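16S rRNA processing protein (Pseudomonas aeruginosa, PDB 2F1L) probably serves as an accessory factor in the late assembly of the 30S ribosomal subunit and is needed for efficient processing of 16S rRNA. Local coordinates at residues R52-R57 with A79-L84; D46-Y51 with Y96-P101. All coordinates share one frame; numbering follows the deposited sequence.

Contact 1: residues R52-R57 with A79-L84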
ATOM      1  N   ARG A  52     -13.290 -19.064   4.985  1.00 35.13           N
ATOM      2  CA  ARG A  52     -14.279 -19.912   4.311  1.00 37.53           C
ATOM      3  C   ARG A  52     -15.710 -19.325   4.337  1.00 34.80           C
ATOM      4  O   ARG A  52     -16.518 -19.599   3.458  1.00 35.07           O
ATOM      5  CB  ARG A  52     -14.263 -21.337   4.896  1.00 34.74           C
ATOM      6  CG  ARG A  52     -15.287 -22.291   4.227  1.00 47.77           C
ATOM      7  CD  ARG A  52     -15.310 -23.675   4.841  1.00 43.45           C
ATOM      8  NE  ARG A  52     -13.947 -24.181   4.953  1.00 49.25           N
ATOM      9  N   ARG A  53     -16.008 -18.520   5.348  1.00 34.56           N
ATOM     10  CA  ARG A  53     -17.367 -18.097   5.626  1.00 33.64           C
ATOM     11  C   ARG A  53     -17.469 -16.595   5.431  1.00 34.14           C
ATOM     12  O   ARG A  53     -17.005 -15.795   6.257  1.00 35.42           O
ATOM     13  CB  ARG A  53     -17.829 -18.534   7.021  1.00 30.03           C
ATOM     14  CG  ARG A  53     -18.303 -19.987   7.067  1.00 32.14           C
ATOM     15  CD  ARG A  53     -18.831 -20.418   8.450  1.00 34.96           C
ATOM     16  NE  ARG A  53     -18.072 -19.820   9.548  1.00 40.59           N
ATOM     17  N   TRP A  54     -18.113 -16.246   4.325  1.00 31.38           N
ATOM     18  CA  TRP A  54     -18.250 -14.885   3.883  1.00 33.15           C
ATOM     19  C   TRP A  54     -19.612 -14.299   4.269  1.00 34.79           C
ATOM     20  O   TRP A  54     -20.661 -14.846   3.922  1.00 35.47           O
ATOM     21  CB  TRP A  54     -18.088 -14.894   2.360  1.00 36.34           C
ATOM     22  CG  TRP A  54     -16.673 -15.083   1.910  1.00 33.18           C
ATOM     23  CD1 TRP A  54     -15.611 -15.464   2.668  1.00 33.23           C
ATOM     24  CD2 TRP A  54     -16.180 -14.864   0.612  1.00 30.95           C
ATOM     25  NE1 TRP A  54     -14.487 -15.476   1.924  1.00 30.49           N
ATOM     26  CE2 TRP A  54     -14.811 -15.132   0.640  1.00 34.44           C
ATOM     27  CE3 TRP A  54     -16.765 -14.465  -0.580  1.00 33.80           C
ATOM     28  CZ2 TRP A  54     -13.999 -14.996  -0.486  1.00 35.07           C
ATOM     29  CZ3 TRP A  54     -15.964 -14.361  -1.697  1.00 38.71           C
ATOM     30  CH2 TRP A  54     -14.600 -14.622  -1.645  1.00 35.01           C
ATOM     31  N   THR A  55     -19.596 -13.186   4.985  1.00 34.01           N
ATOM     32  CA  THR A  55     -20.807 -12.471   5.281  1.00 34.21           C
ATOM     33  C   THR A  55     -20.953 -11.380   4.236  1.00 35.58           C
ATOM     34  O   THR A  55     -20.245 -10.379   4.276  1.00 37.83           O
ATOM     35  CB  THR A  55     -20.730 -11.828   6.648  1.00 34.71           C
ATOM     36  OG1 THR A  55     -20.408 -12.833   7.610  1.00 40.76           O
ATOM     37  CG2 THR A  55     -22.045 -11.171   7.016  1.00 31.56           C
ATOM     38  N   LEU A  56     -21.858 -11.562   3.288  1.00 34.78           N
ATOM     39  CA  LEU A  56     -21.972 -10.608   2.214  1.00 34.79           C
ATOM     40  C   LEU A  56     -22.952  -9.534   2.602  1.00 34.95           C
ATOM     41  O   LEU A  56     -24.009  -9.832   3.158  1.00 37.41           O
ATOM     42  CB  LEU A  56     -22.421 -11.302   0.952  1.00 35.26           C
ATOM     43  CG  LEU A  56     -21.520 -12.458   0.516  1.00 38.66           C
ATOM     44  CD1 LEU A  56     -22.137 -13.090  -0.723  1.00 35.98           C
ATOM     45  CD2 LEU A  56     -20.067 -11.981   0.266  1.00 35.18           C
ATOM     46  N   ARG A  57     -22.609  -8.289   2.309  1.00 33.01           N
ATOM     47  CA  ARG A  57     -23.475  -7.189   2.630  1.00 34.21           C
ATOM     48  C   ARG A  57     -23.546  -6.201   1.499  1.00 35.76           C
ATOM     49  O   ARG A  57     -22.510  -5.739   1.046  1.00 35.90           O
ATOM     50  CB  ARG A  57     -22.938  -6.465   3.841  1.00 35.90           C
ATOM     51  CG  ARG A  57     -23.874  -5.372   4.335  1.00 42.55           C
ATOM     52  CD  ARG A  57     -23.293  -4.734   5.534  1.00 39.11           C
ATOM     53  NE  ARG A  57     -22.113  -3.964   5.182  1.00 39.00           N
ATOM     54  CZ  ARG A  57     -21.081  -3.745   5.994  1.00 43.99           C
ATOM     55  NH1 ARG A  57     -21.040  -4.250   7.224  1.00 47.41           N
ATOM     56  NH2 ARG A  57     -20.063  -3.023   5.564  1.00 43.15           N
ATOM     57  N   ALA A  79     -13.122 -16.372  -7.212  1.00 30.45           N
ATOM     58  CA  ALA A  79     -13.602 -17.129  -6.083  1.00 30.95           C
ATOM     59  C   ALA A  79     -14.783 -17.980  -6.517  1.00 30.23           C
ATOM     60  O   ALA A  79     -15.633 -17.498  -7.254  1.00 28.16           O
ATOM     61  CB  ALA A  79     -14.034 -16.185  -5.018  1.00 34.19           C
ATOM     62  N   LYS A  80     -14.791 -19.237  -6.071  1.00 31.62           N
ATOM     63  CA  LYS A  80     -15.879 -20.162  -6.303  1.00 33.10           C
ATOM     64  C   LYS A  80     -16.643 -20.289  -5.000  1.00 31.98           C
ATOM     65  O   LYS A  80     -16.082 -20.714  -3.995  1.00 31.78           O
ATOM     66  CB  LYS A  80     -15.345 -21.532  -6.758  1.00 34.27           C
ATOM     67  CG  LYS A  80     -16.423 -22.608  -7.096  1.00 35.30           C
ATOM     68  CD  LYS A  80     -17.154 -22.321  -8.424  1.00 46.28           C
ATOM     69  CE  LYS A  80     -18.306 -23.318  -8.738  1.00 42.78           C
ATOM     70  NZ  LYS A  80     -19.175 -23.489  -7.558  1.00 40.62           N
ATOM     71  N   LEU A  81     -17.919 -19.906  -5.023  1.00 32.71           N
ATOM     72  CA  LEU A  81     -18.797 -20.010  -3.853  1.00 31.31           C
ATOM     73  C   LEU A  81     -19.710 -21.232  -3.966  1.00 34.01           C
ATOM     74  O   LEU A  81     -20.143 -21.614  -5.061  1.00 33.37           O
ATOM     75  CB  LEU A  81     -19.631 -18.748  -3.684  1.00 30.42           C
ATOM     76  CG  LEU A  81     -18.856 -17.427  -3.753  1.00 34.32           C
ATOM     77  CD1 LEU A  81     -19.818 -16.300  -3.546  1.00 31.04           C
ATOM     78  CD2 LEU A  81     -17.748 -17.377  -2.733  1.00 34.01           C
ATOM     79  N   LYS A  82     -20.013 -21.835  -2.815  1.00 36.54           N
ATOM     80  CA  LYS A  82     -20.721 -23.102  -2.804  1.00 37.68           C
ATOM     81  C   LYS A  82     -22.090 -22.875  -3.390  1.00 36.83           C
ATOM     82  O   LYS A  82     -22.759 -21.926  -3.032  1.00 35.75           O
ATOM     83  CB  LYS A  82     -20.821 -23.698  -1.394  1.00 37.96           C
ATOM     84  CG  LYS A  82     -21.394 -25.096  -1.409  1.00 39.73           C
ATOM     85  CD  LYS A  82     -21.276 -25.806  -0.080  1.00 39.30           C
ATOM     86  CE  LYS A  82     -22.003 -27.121  -0.163  1.00 41.54           C
ATOM     87  NZ  LYS A  82     -22.415 -27.586   1.185  1.00 48.99           N
ATOM     88  N   GLY A  83     -22.464 -23.728  -4.335  1.00 37.65           N
ATOM     89  CA  GLY A  83     -23.783 -23.677  -4.963  1.00 36.58           C
ATOM     90  C   GLY A  83     -24.028 -22.527  -5.926  1.00 35.29           C
ATOM     91  O   GLY A  83     -25.170 -22.295  -6.323  1.00 36.99           O
ATOM     92  N   LEU A  84     -22.973 -21.817  -6.308  1.00 33.53           N
ATOM     93  CA  LEU A  84     -23.058 -20.759  -7.323  1.00 33.62           C
ATOM     94  C   LEU A  84     -22.332 -21.295  -8.561  1.00 34.38           C
ATOM     95  O   LEU A  84     -21.104 -21.216  -8.666  1.00 36.79           O
ATOM     96  CB  LEU A  84     -22.430 -19.458  -6.782  1.00 33.30           C
ATOM     97  CG  LEU A  84     -22.397 -18.206  -7.641  1.00 31.55           C
ATOM     98  CD1 LEU A  84     -23.786 -17.842  -8.059  1.00 39.49           C
ATOM     99  CD2 LEU A  84     -21.811 -17.056  -6.900  1.00 30.77           C
TER

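Contact 2: residues D46-Y51 with Y96-P101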
ATOM      1  N   ASP A  46      -3.577 -12.490  -0.683  1.00 31.58           N
ATOM      2  CA  ASP A  46      -4.286 -13.758  -0.912  1.00 32.37           C
ATOM      3  C   ASP A  46      -4.921 -14.302   0.343  1.00 29.91           C
ATOM      4  O   ASP A  46      -5.524 -15.339   0.328  1.00 31.22           O
ATOM      5  CB  ASP A  46      -3.373 -14.813  -1.554  1.00 33.38           C
ATOM      6  CG  ASP A  46      -2.307 -15.302  -0.632  1.00 31.69           C
ATOM      7  OD1 ASP A  46      -2.274 -14.833   0.522  1.00 34.72           O
ATOM      8  OD2 ASP A  46      -1.480 -16.130  -1.079  1.00 34.28           O
ATOM      9  N   ASN A  47      -4.794 -13.560   1.419  1.00 30.30           N
ATOM     10  CA  ASN A  47      -5.241 -13.962   2.700  1.00 30.35           C
ATOM     11  C   ASN A  47      -6.745 -14.050   2.784  1.00 30.49           C
ATOM     12  O   ASN A  47      -7.283 -14.828   3.536  1.00 29.28           O
ATOM     13  CB  ASN A  47      -4.715 -12.960   3.712  1.00 33.07           C
ATOM     14  CG  ASN A  47      -4.998 -13.375   5.116  1.00 37.80           C
ATOM     15  OD1 ASN A  47      -4.643 -14.471   5.497  1.00 39.61           O
ATOM     16  ND2 ASN A  47      -5.675 -12.519   5.890  1.00 35.18           N
ATOM     17  N   LEU A  48      -7.426 -13.249   1.982  1.00 32.94           N
ATOM     18  CA  LEU A  48      -8.857 -13.396   1.803  1.00 32.53           C
ATOM     19  C   LEU A  48      -9.293 -14.853   1.588  1.00 30.68           C
ATOM     20  O   LEU A  48     -10.338 -15.255   2.060  1.00 31.78           O
ATOM     21  CB  LEU A  48      -9.303 -12.532   0.626  1.00 33.86           C
ATOM     22  CG  LEU A  48     -10.785 -12.585   0.242  1.00 40.16           C
ATOM     23  CD1 LEU A  48     -11.600 -12.179   1.410  1.00 49.13           C
ATOM     24  CD2 LEU A  48     -11.081 -11.673  -0.858  1.00 38.19           C
ATOM     25  N   LEU A  49      -8.500 -15.640   0.877  1.00 32.23           N
ATOM     26  CA  LEU A  49      -8.866 -17.047   0.523  1.00 31.26           C
ATOM     27  C   LEU A  49      -8.827 -17.974   1.736  1.00 30.29           C
ATOM     28  O   LEU A  49      -9.318 -19.102   1.688  1.00 28.45           O
ATOM     29  CB  LEU A  49      -7.954 -17.600  -0.582  1.00 28.95           C
ATOM     30  CG  LEU A  49      -7.960 -16.806  -1.918  1.00 36.26           C
ATOM     31  CD1 LEU A  49      -6.980 -17.372  -2.950  1.00 36.90           C
ATOM     32  CD2 LEU A  49      -9.373 -16.739  -2.513  1.00 25.27           C
ATOM     33  N   ASP A  50      -8.270 -17.476   2.827  1.00 29.61           N
ATOM     34  CA  ASP A  50      -8.265 -18.195   4.094  1.00 32.37           C
ATOM     35  C   ASP A  50      -9.552 -18.080   4.918  1.00 32.30           C
ATOM     36  O   ASP A  50      -9.656 -18.679   5.978  1.00 33.40           O
ATOM     37  CB  ASP A  50      -7.087 -17.693   4.967  1.00 36.06           C
ATOM     38  CG  ASP A  50      -5.724 -18.053   4.383  1.00 37.23           C
ATOM     39  OD1 ASP A  50      -5.653 -18.981   3.553  1.00 46.05           O
ATOM     40  OD2 ASP A  50      -4.736 -17.396   4.738  1.00 41.72           O
ATOM     41  N   TYR A  51     -10.526 -17.309   4.465  1.00 34.55           N
ATOM     42  CA  TYR A  51     -11.771 -17.162   5.206  1.00 34.86           C
ATOM     43  C   TYR A  51     -12.854 -17.916   4.456  1.00 35.07           C
ATOM     44  O   TYR A  51     -13.252 -17.474   3.386  1.00 36.19           O
ATOM     45  CB  TYR A  51     -12.130 -15.681   5.320  1.00 37.93           C
ATOM     46  CG  TYR A  51     -11.153 -14.903   6.155  1.00 40.19           C
ATOM     47  CD1 TYR A  51     -11.230 -14.941   7.524  1.00 33.49           C
ATOM     48  CD2 TYR A  51     -10.130 -14.167   5.572  1.00 36.39           C
ATOM     49  CE1 TYR A  51     -10.349 -14.258   8.311  1.00 41.28           C
ATOM     50  CE2 TYR A  51      -9.227 -13.457   6.361  1.00 33.08           C
ATOM     51  CZ  TYR A  51      -9.340 -13.520   7.743  1.00 42.10           C
ATOM     52  OH  TYR A  51      -8.472 -12.839   8.593  1.00 42.97           O
ATOM     53  N   TYR A  96     -21.575  -6.913  -3.579  1.00 31.42           N
ATOM     54  CA  TYR A  96     -21.543  -7.399  -2.192  1.00 31.75           C
ATOM     55  C   TYR A  96     -20.176  -7.215  -1.572  1.00 33.69           C
ATOM     56  O   TYR A  96     -19.161  -7.665  -2.099  1.00 34.32           O
ATOM     57  CB  TYR A  96     -21.853  -8.886  -2.124  1.00 34.58           C
ATOM     58  CG  TYR A  96     -23.324  -9.208  -2.052  1.00 37.08           C
ATOM     59  CD1 TYR A  96     -24.098  -8.766  -1.005  1.00 43.19           C
ATOM     60  CD2 TYR A  96     -23.929  -9.999  -3.004  1.00 50.18           C
ATOM     61  CE1 TYR A  96     -25.438  -9.069  -0.928  1.00 42.54           C
ATOM     62  CE2 TYR A  96     -25.274 -10.300  -2.927  1.00 45.34           C
ATOM     63  CZ  TYR A  96     -26.011  -9.832  -1.895  1.00 39.47           C
ATOM     64  OH  TYR A  96     -27.336 -10.130  -1.823  1.00 43.56           O
ATOM     65  N   GLU A  97     -20.145  -6.546  -0.438  1.00 35.08           N
ATOM     66  CA  GLU A  97     -18.947  -6.501   0.372  1.00 33.45           C
ATOM     67  C   GLU A  97     -18.786  -7.848   1.019  1.00 34.35           C
ATOM     68  O   GLU A  97     -19.769  -8.457   1.454  1.00 36.47           O
ATOM     69  CB  GLU A  97     -19.092  -5.455   1.454  1.00 32.53           C
ATOM     70  CG  GLU A  97     -19.186  -4.055   0.903  1.00 32.46           C
ATOM     71  CD  GLU A  97     -19.443  -3.020   1.968  1.00 38.52           C
ATOM     72  OE1 GLU A  97     -19.984  -3.389   3.054  1.00 28.95           O
ATOM     73  OE2 GLU A  97     -19.114  -1.835   1.695  1.00 38.88           O
ATOM     74  N   ILE A  98     -17.550  -8.322   1.079  1.00 34.48           N
ATOM     75  CA  ILE A  98     -17.240  -9.581   1.752  1.00 34.66           C
ATOM     76  C   ILE A  98     -16.803  -9.214   3.151  1.00 35.24           C
ATOM     77  O   ILE A  98     -15.779  -8.557   3.294  1.00 35.51           O
ATOM     78  CB  ILE A  98     -16.072 -10.310   1.079  1.00 34.25           C
ATOM     79  CG1 ILE A  98     -16.365 -10.559  -0.406  1.00 35.23           C
ATOM     80  CG2 ILE A  98     -15.774 -11.626   1.847  1.00 37.30           C
ATOM     81  CD1 ILE A  98     -15.185 -10.829  -1.242  1.00 36.87           C
ATOM     82  N   CYS A  99     -17.574  -9.611   4.166  1.00 35.41           N
ATOM     83  CA  CYS A  99     -17.335  -9.201   5.560  1.00 35.02           C
ATOM     84  C   CYS A  99     -17.052 -10.366   6.486  1.00 35.95           C
ATOM     85  O   CYS A  99     -17.413 -11.504   6.196  1.00 33.05           O
ATOM     86  CB  CYS A  99     -18.547  -8.472   6.137  1.00 33.89           C
ATOM     87  SG  CYS A  99     -19.048  -7.047   5.241  1.00 42.13           S
ATOM     88  N   ILE A 100     -16.395 -10.056   7.601  1.00 39.30           N
ATOM     89  CA  ILE A 100     -16.252 -10.989   8.699  1.00 43.79           C
ATOM     90  C   ILE A 100     -16.308 -10.257  10.028  1.00 43.19           C
ATOM     91  O   ILE A 100     -15.999  -9.072  10.083  1.00 42.23           O
ATOM     92  CB  ILE A 100     -14.940 -11.784   8.621  1.00 44.66           C
ATOM     93  CG1 ILE A 100     -13.734 -10.831   8.726  1.00 51.05           C
ATOM     94  CG2 ILE A 100     -14.911 -12.651   7.326  1.00 43.61           C
ATOM     95  CD1 ILE A 100     -12.372 -11.545   8.951  1.00 49.43           C
ATOM     96  N   PRO A 101     -16.737 -10.959  11.095  1.00 44.72           N
ATOM     97  CA  PRO A 101     -16.605 -10.456  12.462  1.00 45.39           C
ATOM     98  C   PRO A 101     -15.186  -9.970  12.778  1.00 47.15           C
ATOM     99  O   PRO A 101     -14.224 -10.682  12.487  1.00 47.68           O
ATOM    100  CB  PRO A 101     -16.926 -11.693  13.305  1.00 44.91           C
ATOM    101  CG  PRO A 101     -17.874 -12.477  12.453  1.00 43.09           C
ATOM    102  CD  PRO A 101     -17.424 -12.268  11.059  1.00 42.56           C
TER

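Contact 1: residues R52-R57 with A79-L84
Trp-54 and Leu-81 meet inside the curled antiparallel beta-sheet of the RimM N-terminal domain, where strands 53-58 and 76-81 both pair with strand 61-73 and face each other without a backbone hydrogen bond between them. The contact is apolar throughout, and the indole carries it. From CB, which points toward strand 76-81, the side chain turns beside its own backbone N, with CG anti to the carbonyl carbon (chi1 -75°); together with a chi2 of 12° this brings CE3, CZ3 and CH2 to strand 76-81. There CE3 lies 3.8 Å from Leu-81 CD2, and CZ3 is slightly nearer to the same methyl. Further out, CH2 reaches Ala-79 CB at 3.8 Å. Both methyls approach the ring obliquely, and the leucine side chain crosses the tryptophan at about a right angle. On the five-membered ring, NE1 makes a weak hydrogen bond to the backbone O of Tyr-51, while Leu-48 also packs on the indole. Past Leu-81 the strand gives way to a type II beta turn, closed by the bond from Leu-84 N to Leu-81 O. Lys-80 leans over this turn, its NZ 3.2 Å from Leu-84 O and 58° out of that carbonyl's plane.

Contact 2: residues D46-Y51 with Y96-P101
Tyr-51 and Ile-100 cross at about a right angle, and the isoleucine meets the phenol with a single methyl. Ile-100 CD1 lies 3.4 Å from Tyr-51 CE1 and somewhat farther from CD1 and CZ of the same ring, an oblique approach. The isoleucine reaches across because CG1 sits between the backbone N and the carbonyl carbon (chi1 63°) and the chain then runs on extended to CD1. The tyrosine ring has Leu-48 O at its edge, in the ring plane; that oxygen also accepts the backbone N-H of Tyr-51, at 3.2 Å. Such i to i+3 bonds mark the 3-10 segment 47-50, which sets Leu-48, and Tyr-51 just after it, against strand 97-101 of the antiparallel sheet in the RimM N-terminal domain. Two residues back along the strand, at Ile-98, the end of the Leu-48 side chain comes nearer, with CG anti to the backbone N (chi1 178°), and Leu-48 CD2 lies 4.2 Å from Ile-98 CD1. Ile-23 and Val-38, on two other strands of the sheet, touch both Leu-48 and Ile-98, so this pair belongs to the buried interior. Leu-105 and Pro-106 pack on Tyr-51, and Leu-105 touches Ile-100 as well.

Overall arrangement
From the N terminus the chain runs through strands 20-27 and 35-40, makes the 3-10 segment at 47-50 and enters strand 53-58. It then runs through strands 61-73 and 76-81, where contact 1 closes the shorter loop, and passes helix 87-91 before strand 97-101 closes the longer one at contact 2. Contact 1 is thus nested inside contact 2, and their centres are about 9 Å apart. Strands 53-58 and 97-101 are antiparallel neighbours, with Thr-55 O 2.8 Å from Cys-99 N, a probable hydrogen bond; Trp-54 CD2 packs 3.5 Å from Ile-98 CG2. Together the contacts draw the 3-10 segment and three strands round one apolar interior.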